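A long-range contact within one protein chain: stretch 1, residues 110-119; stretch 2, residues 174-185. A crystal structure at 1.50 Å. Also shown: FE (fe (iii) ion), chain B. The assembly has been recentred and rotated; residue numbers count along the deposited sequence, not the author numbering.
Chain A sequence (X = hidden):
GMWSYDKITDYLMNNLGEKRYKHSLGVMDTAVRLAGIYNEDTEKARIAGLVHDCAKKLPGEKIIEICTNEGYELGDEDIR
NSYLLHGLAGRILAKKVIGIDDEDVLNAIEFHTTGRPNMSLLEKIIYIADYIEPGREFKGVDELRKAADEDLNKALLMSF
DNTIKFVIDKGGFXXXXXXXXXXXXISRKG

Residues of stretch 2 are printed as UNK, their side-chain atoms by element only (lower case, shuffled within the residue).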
ATOM      1  N   GLU A 110      -8.027  15.618  10.080  1.00  9.69           N
ATOM      2  CA  GLU A 110      -7.625  15.326   8.714  1.00 11.67           C
ATOM      3  C   GLU A 110      -7.313  13.845   8.475  1.00 10.87           C
ATOM      4  O   GLU A 110      -7.691  13.307   7.426  1.00 13.36           O
ATOM      5  CB  GLU A 110      -6.402  16.118   8.313  1.00 13.83           C
ATOM      6  CG  GLU A 110      -5.885  15.843   6.926  1.00 14.91           C
ATOM      7  CD  GLU A 110      -4.802  16.819   6.478  1.00 15.13           C
ATOM      8  OE1 GLU A 110      -4.333  17.645   7.257  1.00 18.59           O
ATOM      9  OE2 GLU A 110      -4.358  16.646   5.328  1.00 19.50           O
ATOM     10  N   PHE A 111      -6.573  13.234   9.376  1.00 10.63           N
ATOM     11  CA  PHE A 111      -6.049  11.880   9.137  1.00 11.75           C
ATOM     12  C   PHE A 111      -6.788  10.779   9.838  1.00 12.17           C
ATOM     13  O   PHE A 111      -6.365   9.600   9.868  1.00 12.81           O
ATOM     14  CB  PHE A 111      -4.537  11.821   9.458  1.00 13.55           C
ATOM     15  CG  PHE A 111      -3.721  12.701   8.564  1.00 12.18           C
ATOM     16  CD1 PHE A 111      -3.534  12.369   7.250  1.00 14.78           C
ATOM     17  CD2 PHE A 111      -3.223  13.924   8.999  1.00 12.06           C
ATOM     18  CE1 PHE A 111      -2.797  13.177   6.431  1.00 13.16           C
ATOM     19  CE2 PHE A 111      -2.487  14.739   8.169  1.00 15.14           C
ATOM     20  CZ  PHE A 111      -2.307  14.369   6.885  1.00 16.76           C
ATOM     21  N   HIS A 112      -7.978  11.102  10.322  1.00 10.95           N
ATOM     22  CA  HIS A 112      -8.694  10.069  11.042  1.00  9.53           C
ATOM     23  C   HIS A 112      -9.234   8.951  10.173  1.00 11.21           C
ATOM     24  O   HIS A 112      -9.580   7.907  10.720  1.00 14.30           O
ATOM     25  CB  HIS A 112      -9.886  10.653  11.864  1.00 10.46           C
ATOM     26  CG  HIS A 112     -11.160  10.869  11.096  1.00  9.77           C
ATOM     27  ND1 HIS A 112     -11.507  12.036  10.451  1.00 11.49           N
ATOM     28  CD2 HIS A 112     -12.205  10.026  10.930  1.00  8.88           C
ATOM     29  CE1 HIS A 112     -12.702  11.873   9.882  1.00 10.48           C
ATOM     30  NE2 HIS A 112     -13.161  10.669  10.191  1.00 10.23           N
ATOM     31  N   THR A 113      -9.370   9.178   8.878  1.00 11.60           N
ATOM     32  CA  THR A 113     -10.000   8.167   7.973  1.00 13.63           C
ATOM     33  C   THR A 113      -9.002   7.123   7.500  1.00 17.10           C
ATOM     34  O   THR A 113      -9.409   5.993   7.217  1.00 21.98           O
ATOM     35  CB  THR A 113     -10.714   8.772   6.770  1.00 16.19           C
ATOM     36  OG1 THR A 113      -9.745   9.372   5.865  1.00 15.75           O
ATOM     37  CG2 THR A 113     -11.715   9.785   7.201  1.00 17.50           C
ATOM     38  N   THR A 114      -7.733   7.505   7.413  1.00 11.39           N
ATOM     39  CA  THR A 114      -6.679   6.630   6.917  1.00 12.45           C
ATOM     40  C   THR A 114      -5.477   6.400   7.810  1.00 15.41           C
ATOM     41  O   THR A 114      -4.736   5.416   7.656  1.00 16.83           O
ATOM     42  CB  THR A 114      -6.054   7.229   5.591  1.00 13.07           C
ATOM     43  OG1 THR A 114      -5.514   8.520   5.854  1.00 13.68           O
ATOM     44  CG2 THR A 114      -7.095   7.364   4.472  1.00 17.13           C
ATOM     45  N   GLY A 115      -5.225   7.308   8.720  1.00 14.65           N
ATOM     46  CA  GLY A 115      -3.988   7.320   9.439  1.00 11.99           C
ATOM     47  C   GLY A 115      -2.886   7.862   8.510  1.00 14.07           C
ATOM     48  O   GLY A 115      -3.130   8.264   7.352  1.00 13.70           O
ATOM     49  N   ARG A 116      -1.674   7.938   9.029  1.00 13.24           N
ATOM     50  CA  ARG A 116      -0.522   8.359   8.237  1.00 12.86           C
ATOM     51  C   ARG A 116       0.719   7.998   8.982  1.00 15.21           C
ATOM     52  O   ARG A 116       0.667   7.608  10.148  1.00 13.82           O
ATOM     53  CB  ARG A 116      -0.568   9.874   7.987  1.00 13.34           C
ATOM     54  CG  ARG A 116      -0.420  10.751   9.288  1.00 12.46           C
ATOM     55  CD  ARG A 116      -0.063  12.167   8.959  1.00 13.65           C
ATOM     56  NE  ARG A 116      -0.065  13.022  10.134  1.00 14.89           N
ATOM     57  CZ  ARG A 116       0.373  14.271  10.129  1.00 14.68           C
ATOM     58  NH1 ARG A 116       0.913  14.805   9.051  1.00 17.32           N
ATOM     59  NH2 ARG A 116       0.313  15.013  11.229  1.00 17.95           N
ATOM     60  N   PRO A 117       1.875   8.121   8.327  1.00 15.47           N
ATOM     61  CA  PRO A 117       3.067   7.928   9.133  1.00 14.69           C
ATOM     62  C   PRO A 117       3.274   9.023  10.150  1.00 15.10           C
ATOM     63  O   PRO A 117       2.841  10.133   9.968  1.00 16.51           O
ATOM     64  CB  PRO A 117       4.210   8.011   8.104  1.00 17.99           C
ATOM     65  CG  PRO A 117       3.598   7.946   6.804  1.00 18.99           C
ATOM     66  CD  PRO A 117       2.157   8.328   6.901  1.00 17.14           C
ATOM     67  N   ASN A 118       3.909   8.653  11.244  1.00 16.17           N
ATOM     68  CA  ASN A 118       4.297   9.575  12.299  1.00 18.00           C
ATOM     69  C   ASN A 118       3.162  10.457  12.841  1.00 17.58           C
ATOM     70  O   ASN A 118       3.210  11.673  12.782  1.00 19.73           O
ATOM     71  CB  ASN A 118       5.454  10.465  11.823  1.00 19.20           C
ATOM     72  CG  ASN A 118       6.117  11.246  12.977  1.00 24.26           C
ATOM     73  OD1 ASN A 118       6.085  10.835  14.143  1.00 23.86           O
ATOM     74  ND2 ASN A 118       6.719  12.372  12.637  1.00 29.77           N
HETATM   75  N   MSE A 119       2.158   9.762  13.335  1.00 16.14           N
HETATM   76  CA  MSE A 119       0.986  10.374  13.965  1.00 15.53           C
HETATM   77  C   MSE A 119       1.331  10.857  15.379  1.00 13.86           C
HETATM   78  O   MSE A 119       2.059  10.244  16.126  1.00 16.75           O
HETATM   79  CB  MSE A 119      -0.167   9.345  14.045  1.00 13.37           C
HETATM   80  CG  MSE A 119      -0.730   8.917  12.666  1.00 13.02           C
HETATM   81 SE   MSE A 119      -1.751   7.412  12.596  0.75 14.07          SE
HETATM   82  CE  MSE A 119      -3.423   8.016  13.270  1.00 15.38           C
ATOM     83  N   UNK A 174      -6.659   0.443  -2.175  1.00 15.92           N
ATOM     84  CA  UNK A 174      -5.921   0.650  -0.930  1.00 15.75           C
ATOM     85  C   UNK A 174      -5.223   2.005  -0.959  1.00 15.47           C
ATOM     86  O   UNK A 174      -4.468   2.321  -1.900  1.00 15.68           O
ATOM     87  c   UNK A 174      -5.985  -1.872   0.951  1.00 16.81           C
ATOM     88  c   UNK A 174      -5.340  -1.849  -0.447  1.00 13.59           C
ATOM     89  c   UNK A 174      -4.850  -0.421  -0.709  1.00 13.91           C
ATOM     90  c   UNK A 174      -4.181  -2.860  -0.567  1.00 17.49           C
ATOM     91  N   UNK A 175      -5.479   2.829   0.058  1.00 15.23           N
ATOM     92  CA  UNK A 175      -4.942   4.166   0.124  1.00 14.39           C
ATOM     93  C   UNK A 175      -3.510   4.168   0.672  1.00 12.40           C
ATOM     94  O   UNK A 175      -3.218   3.549   1.704  1.00 14.05           O
ATOM     95  c   UNK A 175      -5.572   6.493   0.866  1.00 18.27           C
ATOM     96  c   UNK A 175      -5.858   5.047   0.989  1.00 15.86           C
ATOM     97  n   UNK A 175      -4.467   7.101   1.416  1.00 16.86           N
ATOM     98  c   UNK A 175      -4.480   8.391   1.123  1.00 20.08           C
ATOM     99  n   UNK A 175      -5.569   8.648   0.427  1.00 29.36           N
ATOM    100  c   UNK A 175      -6.270   7.477   0.245  1.00 28.87           C
ATOM    101  N   UNK A 176      -2.629   4.902   0.000  1.00 12.10           N
ATOM    102  CA  UNK A 176      -1.219   4.914   0.385  1.00 12.22           C
ATOM    103  C   UNK A 176      -0.980   5.347   1.815  1.00 12.25           C
ATOM    104  O   UNK A 176      -0.056   4.895   2.477  1.00 13.98           O
ATOM    105  c   UNK A 176      -1.515   8.076  -0.858  1.00 22.09           C
ATOM    106  n   UNK A 176      -1.227   9.331  -0.390  1.00 23.14           N
ATOM    107  c   UNK A 176      -0.549   7.246  -0.403  1.00 15.83           C
ATOM    108  c   UNK A 176      -0.362   5.774  -0.567  1.00 13.20           C
ATOM    109  n   UNK A 176       0.290   8.021   0.366  1.00 19.45           N
ATOM    110  c   UNK A 176      -0.122   9.279   0.321  1.00 23.92           C
ATOM    111  N   UNK A 177      -1.845   6.231   2.339  1.00 12.62           N
ATOM    112  CA  UNK A 177      -1.621   6.706   3.711  1.00 12.80           C
ATOM    113  C   UNK A 177      -1.747   5.595   4.747  1.00 14.16           C
ATOM    114  O   UNK A 177      -1.019   5.552   5.745  1.00 13.82           O
ATOM    115  c   UNK A 177      -2.543   7.867   4.096  1.00 12.30           C
ATOM    116  c   UNK A 177      -1.983   9.210   3.682  1.00 21.68           C
ATOM    117  n   UNK A 177      -2.842  10.191   3.584  1.00 22.94           N
ATOM    118  o   UNK A 177      -0.788   9.351   3.454  1.00 25.37           O
ATOM    119  N   UNK A 178      -2.671   4.684   4.489  1.00 12.68           N
ATOM    120  CA  UNK A 178      -2.897   3.575   5.391  1.00 14.39           C
ATOM    121  C   UNK A 178      -1.706   2.588   5.321  1.00 16.57           C
ATOM    122  O   UNK A 178      -1.176   2.102   6.345  1.00 15.44           O
ATOM    123  c   UNK A 178      -4.369   1.774   6.149  1.00 17.48           C
ATOM    124  c   UNK A 178      -4.208   2.909   5.144  1.00 18.80           C
ATOM    125  o   UNK A 178      -5.240   3.888   5.357  1.00 17.78           O
ATOM    126  N   UNK A 179      -1.247   2.371   4.087  1.00 13.81           N
ATOM    127  CA  UNK A 179      -0.109   1.453   3.889  1.00 13.49           C
ATOM    128  C   UNK A 179       1.147   2.046   4.566  1.00 12.71           C
ATOM    129  O   UNK A 179       1.896   1.349   5.294  1.00 14.48           O
ATOM    130  c   UNK A 179       1.357   0.268   2.195  1.00 14.11           C
ATOM    131  c   UNK A 179      -1.095   0.589   1.688  1.00 15.66           C
ATOM    132  c   UNK A 179       0.138   1.184   2.380  1.00 14.07           C
ATOM    133  c   UNK A 179      -1.719  -0.637   2.356  1.00 16.65           C
ATOM    134  N   UNK A 180       1.352   3.324   4.329  1.00 11.92           N
ATOM    135  CA  UNK A 180       2.533   4.046   4.860  1.00 12.00           C
ATOM    136  C   UNK A 180       2.452   4.184   6.396  1.00 13.29           C
ATOM    137  O   UNK A 180       3.441   4.007   7.105  1.00 15.69           O
ATOM    138  c   UNK A 180       3.123   5.012   2.687  1.00 16.88           C
ATOM    139  c   UNK A 180       2.841   6.036   1.622  1.00 32.91           C
ATOM    140  c   UNK A 180       2.786   5.367   4.132  1.00 15.54           C
ATOM    141  o   UNK A 180       2.984   5.653   0.410  1.00 29.53           O
ATOM    142  o   UNK A 180       2.513   7.186   1.951  1.00 27.01           O
ATOM    143  N   UNK A 181       1.229   4.354   6.905  1.00 13.70           N
ATOM    144  CA  UNK A 181       1.025   4.407   8.329  1.00 14.18           C
ATOM    145  C   UNK A 181       1.425   3.093   9.006  1.00 15.56           C
ATOM    146  O   UNK A 181       2.061   3.073  10.073  1.00 15.54           O
ATOM    147  c   UNK A 181      -0.478   4.740   8.626  1.00 15.12           C
ATOM    148  N   UNK A 182       0.992   1.999   8.421  1.00 14.35           N
ATOM    149  CA  UNK A 182       1.304   0.680   8.911  1.00 14.19           C
ATOM    150  C   UNK A 182       2.825   0.424   8.843  1.00 16.62           C
ATOM    151  O   UNK A 182       3.417  -0.032   9.823  1.00 16.66           O
ATOM    152  n   UNK A 182       2.511  -3.911   6.688  1.00 17.16           N
ATOM    153  c   UNK A 182       1.793  -4.614   7.541  1.00 19.23           C
ATOM    154  c   UNK A 182       0.862  -1.803   8.522  1.00 15.12           C
ATOM    155  c   UNK A 182       0.143  -2.805   7.690  1.00 15.71           C
ATOM    156  c   UNK A 182       0.529  -0.397   8.149  1.00 14.00           C
ATOM    157  n   UNK A 182       2.225  -5.803   7.929  1.00 17.19           N
ATOM    158  n   UNK A 182       0.646  -4.140   8.024  1.00 15.63           N
ATOM    159  N   UNK A 183       3.447   0.726   7.703  1.00 14.85           N
ATOM    160  CA  UNK A 183       4.876   0.491   7.581  1.00 15.52           C
ATOM    161  C   UNK A 183       5.627   1.234   8.654  1.00 17.81           C
ATOM    162  O   UNK A 183       6.583   0.720   9.227  1.00 18.82           O
ATOM    163  c   UNK A 183       5.064  -0.099   5.098  1.00 14.41           C
ATOM    164  c   UNK A 183       5.423   0.884   6.190  1.00 13.07           C
ATOM    165  o   UNK A 183       4.840  -1.263   5.348  1.00 16.60           O
ATOM    166  n   UNK A 183       5.017   0.397   3.877  1.00 15.70           N
ATOM    167  N   UNK A 184       5.237   2.474   8.886  1.00 16.19           N
ATOM    168  CA  UNK A 184       5.895   3.341   9.869  1.00 18.26           C
ATOM    169  C   UNK A 184       5.823   2.704  11.269  1.00 18.78           C
ATOM    170  O   UNK A 184       6.820   2.676  11.993  1.00 21.45           O
ATOM    171  c   UNK A 184       5.660   5.705  12.106  1.00 17.43           C
ATOM    172  c   UNK A 184       5.984   5.673  10.774  1.00 19.20           C
ATOM    173  c   UNK A 184       7.648   7.392  11.167  1.00 22.89           C
ATOM    174  c   UNK A 184       5.273   4.743   9.845  1.00 20.39           C
ATOM    175  c   UNK A 184       7.296   7.385  12.504  1.00 20.17           C
ATOM    176  c   UNK A 184       6.969   6.534  10.306  1.00 21.38           C
ATOM    177  o   UNK A 184       7.957   8.222  13.378  1.00 26.97           O
ATOM    178  c   UNK A 184       6.317   6.547  12.976  1.00 19.77           C
ATOM    179  N   UNK A 185       4.673   2.164  11.652  1.00 17.33           N
ATOM    180  CA  UNK A 185       4.528   1.501  12.964  1.00 21.43           C
ATOM    181  C   UNK A 185       5.376   0.239  13.029  1.00 23.11           C
ATOM    182  O   UNK A 185       6.000  -0.020  14.043  1.00 24.87           O
ATOM    183  c   UNK A 185       2.863   3.299  14.665  1.00 20.61           C
ATOM    184  c   UNK A 185       3.079   1.177  13.308  1.00 21.22           C
ATOM    185  c   UNK A 185       2.236   2.436  13.569  1.00 22.17           C
ATOM    186  c   UNK A 185       0.840   1.949  13.944  1.00 23.45           C
TER
HETATM  187 FE    FE B 190     -15.002   9.574   9.666  0.75 12.81          FE
HETATM  188  O   HOH W   1      -5.304  10.461   4.081  1.00 24.47           O
HETATM  189  O   HOH W   2       2.020   5.519  11.559  1.00 16.10           O
HETATM  190  O   HOH W   3     -15.007   8.846  11.578  1.00 13.67           O
HETATM  191  O   HOH W   4     -13.926   7.889   9.035  1.00 14.84           O

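Position 174 carries four carbons forked at the second, the pattern of leucine. Leu174 lies beyond the reach of stretch 1 and is buried, as suits an aliphatic side chain.

At 175 a single carbon leads to a five-membered ring of three carbons and two nitrogens. One ring carbon is 4.0 Å from CG2 of Thr114, and that methyl sits over the ring face, 4.1 Å from the centroid. This is histidine. The ring also serves the helix that follows: ND1 of His175 accepts from the backbone N of 177 at 2.9 Å, capping an amide that has no helical partner yet.

Position 176 has the same one carbon and five-membered ring, and no contact with stretch 1 is made, so it is again histidine. CA-to-CB of His176 points away from stretch 1.

At 177 there are two carbons, the second bearing one oxygen and one nitrogen. CB packs 3.3 Å from O of Gly115 and 3.5 Å from OG1 of Thr114, and the nitrogen lies 4.1 Å from CE1 of Phe111, at the ring edge. The residue is asparagine. ND2 of Asn177 donates to water 1 (ND2 to water O, 2.5 Å). That water in turn donates to OG1 of Thr114 (water O to OG1, 2.6 Å). A short amide can thus reach the water while its CB packs against the loop.

Position 178 shows one carbon carrying an oxygen and a carbon, and the oxygen lies 2.8 Å from the backbone O of Thr114; hence threonine. OG1 of Thr178 donates to that O of Thr114, a direct hydrogen bond between the stretches. The hydroxyl is held close to the main chain, where it can meet a carbonyl at short range.

Four carbons at 179, forked at the first with one arm two carbons long, define isoleucine. The CA-to-CB bond of Ile179 points away from stretch 1, and the residue is buried.

Position 180 has three carbons, the third bearing two oxygens, and its CB touches CG of Pro117 at 3.8 Å: glutamate. OE1 of Glu180 accepts from ND1 of His176 at 2.9 Å, one helical turn back.

A lone carbon at 181, the CB, comes within 3.4 Å of N of Arg116. It means alanine, and the small size of Ala181 suits this close backbone approach.

At 182, three carbons, a nitrogen and a carbon with two more nitrogens spell arginine. The CA-to-CB bond of Arg182 points away from stretch 1, and its side chain is hydrogen-bonded elsewhere in the structure.

Position 183 repeats the two carbons ending in one oxygen and one nitrogen: asparagine. Asn183 is out of reach.

At 184 one carbon leads to a six-carbon ring bearing an oxygen. A ring carbon meets CB of Pro117 at 3.8 Å, and N of Asn118 lies over the ring face. This is tyrosine; the broad ring of Tyr184 covers Pro117 and Asn118.

Position 185, four carbons forked at the second, is leucine; Leu185 is buried without direct contact.

The helix therefore meets an irregular loop through residues spaced about a turn apart. Thr178 fixes Thr114, Ala181 permits close approach, Tyr184 packs on Pro117, and water 2 donates to O of both Arg116 and Ala181.

Stretch 2 (174-185) LHHNTIEARNYL
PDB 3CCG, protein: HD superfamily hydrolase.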